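Long-range contact in UPF0045 protein MJ1052 (Methanocaldococcus jannaschii, PDB 2EPI), which is of unknown function but, as a member of the UPF0045 family related to thiamine-binding proteins, may bind thiamine or a similar small molecule: residues Val8-Ile13 against Gly46-Gly51. Sequence-based numbering, arbitrary orientation.
Sequences VAEVSI and GTVLEG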
loop_
_atom_site.group_PDB
_atom_site.type_symbol
_atom_site.label_atom_id
_atom_site.label_comp_id
_atom_site.label_asym_id
_atom_site.label_seq_id
_atom_site.Cartn_x
_atom_site.Cartn_y
_atom_site.Cartn_z
ATOM N N VAL A 8 -4.649 -8.190 -12.682
ATOM C CA VAL A 8 -4.826 -8.812 -11.372
ATOM C C VAL A 8 -4.722 -7.640 -10.409
ATOM O O VAL A 8 -3.915 -6.735 -10.615
ATOM C CB VAL A 8 -3.712 -9.827 -11.049
ATOM C CG1 VAL A 8 -3.962 -10.445 -9.675
ATOM C CG2 VAL A 8 -3.677 -10.912 -12.103
ATOM N N ALA A 9 -5.534 -7.636 -9.362
ATOM C CA ALA A 9 -5.488 -6.520 -8.426
ATOM C C ALA A 9 -5.778 -6.967 -7.007
ATOM O O ALA A 9 -6.216 -8.089 -6.778
ATOM C CB ALA A 9 -6.501 -5.474 -8.843
ATOM N N GLU A 10 -5.504 -6.086 -6.052
ATOM C CA GLU A 10 -5.801 -6.390 -4.663
ATOM C C GLU A 10 -6.455 -5.166 -4.052
ATOM O O GLU A 10 -6.004 -4.037 -4.254
ATOM C CB GLU A 10 -4.545 -6.762 -3.876
ATOM C CG GLU A 10 -4.869 -7.162 -2.433
ATOM C CD GLU A 10 -3.687 -7.757 -1.697
ATOM O OE1 GLU A 10 -2.588 -7.172 -1.773
ATOM O OE2 GLU A 10 -3.862 -8.811 -1.035
ATOM N N VAL A 11 -7.529 -5.396 -3.312
ATOM C CA VAL A 11 -8.262 -4.309 -2.687
ATOM C C VAL A 11 -8.402 -4.534 -1.190
ATOM O O VAL A 11 -8.608 -5.657 -0.738
ATOM C CB VAL A 11 -9.683 -4.190 -3.274
ATOM C CG1 VAL A 11 -10.490 -3.152 -2.490
ATOM C CG2 VAL A 11 -9.614 -3.820 -4.756
ATOM N N SER A 12 -8.267 -3.460 -0.426
ATOM C CA SER A 12 -8.455 -3.541 1.012
ATOM C C SER A 12 -9.192 -2.267 1.387
ATOM O O SER A 12 -8.891 -1.184 0.878
ATOM C CB SER A 12 -7.123 -3.630 1.758
ATOM O OG SER A 12 -6.389 -2.425 1.668
ATOM N N ILE A 13 -10.178 -2.407 2.257
ATOM C CA ILE A 13 -10.964 -1.266 2.689
ATOM C C ILE A 13 -10.908 -1.202 4.203
ATOM O O ILE A 13 -11.221 -2.179 4.892
ATOM C CB ILE A 13 -12.419 -1.406 2.219
ATOM C CG1 ILE A 13 -12.449 -1.495 0.694
ATOM C CG2 ILE A 13 -13.250 -0.229 2.712
ATOM C CD1 ILE A 13 -13.761 -1.956 0.129
ATOM N N GLY A 46 -6.839 -8.645 2.509
ATOM C CA GLY A 46 -7.432 -7.925 1.397
ATOM C C GLY A 46 -8.080 -8.921 0.463
ATOM O O GLY A 46 -8.184 -10.104 0.792
ATOM N N THR A 47 -8.522 -8.443 -0.693
ATOM C CA THR A 47 -9.151 -9.311 -1.681
ATOM C C THR A 47 -8.453 -9.160 -3.021
ATOM O O THR A 47 -8.236 -8.045 -3.488
ATOM C CB THR A 47 -10.629 -8.959 -1.867
ATOM O OG1 THR A 47 -11.326 -9.161 -0.633
ATOM C CG2 THR A 47 -11.253 -9.840 -2.952
ATOM N N VAL A 48 -8.095 -10.285 -3.632
ATOM C CA VAL A 48 -7.441 -10.272 -4.934
ATOM C C VAL A 48 -8.530 -10.429 -5.990
ATOM O O VAL A 48 -9.447 -11.232 -5.832
ATOM C CB VAL A 48 -6.403 -11.422 -5.060
ATOM C CG1 VAL A 48 -5.919 -11.547 -6.504
ATOM C CG2 VAL A 48 -5.229 -11.146 -4.139
ATOM N N LEU A 49 -8.436 -9.644 -7.056
ATOM C CA LEU A 49 -9.430 -9.693 -8.117
ATOM C C LEU A 49 -8.737 -9.882 -9.453
ATOM O O LEU A 49 -7.599 -9.448 -9.640
ATOM C CB LEU A 49 -10.240 -8.387 -8.146
ATOM C CG LEU A 49 -10.893 -7.923 -6.842
ATOM C CD1 LEU A 49 -11.365 -6.476 -6.981
ATOM C CD2 LEU A 49 -12.052 -8.849 -6.496
ATOM N N GLU A 50 -9.433 -10.545 -10.372
ATOM C CA GLU A 50 -8.929 -10.786 -11.716
ATOM C C GLU A 50 -10.060 -10.458 -12.685
ATOM O O GLU A 50 -11.178 -10.946 -12.529
ATOM C CB GLU A 50 -8.519 -12.248 -11.905
ATOM C CG GLU A 50 -8.066 -12.555 -13.337
ATOM C CD GLU A 50 -7.980 -14.045 -13.632
ATOM O OE1 GLU A 50 -7.275 -14.762 -12.895
ATOM O OE2 GLU A 50 -8.618 -14.499 -14.608
ATOM N N GLY A 51 -9.766 -9.627 -13.678
ATOM C CA GLY A 51 -10.785 -9.260 -14.644
ATOM C C GLY A 51 -10.449 -7.974 -15.367
ATOM O O GLY A 51 -9.323 -7.490 -15.288
#
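V48 CG2 lies above the plane of the E10 carboxylate and off to its OE2 side, 4.1 Å from OE2; OE2 also accepts a hydrogen bond from the side-chain amide of N43. The same OE2 lies close to E10 OE2 of the second subunit. A fully extended chain, with CG anti to the backbone N (chi1 -177°), carries the acid off the sheet, and its CG passes 3.6 Å from T47 O. The flat peptide groups of the two antiparallel strands meet edge on: A9 and L49 form one hydrogen-bonded pair, V11 and T47 the other. A9 N lies 2.8 Å from L49 O, and L49 N is 2.7 Å from A9 O. Strands 6-16 and 46-50 are the central pair of a ferredoxin-like beta-alpha-beta-beta-alpha-beta fold, so their two faces need different residues. A9, V11, T47 and L49 look toward the helices: alanine is small enough to sit against I56, V11 CG2 meets L49 CD1 at 3.9 Å, and threonine satisfies its hydroxyl on T42. V8, E10 and V48 occupy the other face, where M45 of the second subunit packs on V8 and E10. There V48 CG1 rests 3.9 Å from V8 CG1 and also reaches A9 O; an alanine here would probably open a gap beside V8 and leave OE2 of E10 without its methyl neighbour. Glycine suits position 46, since a CB there would clash with V11 O.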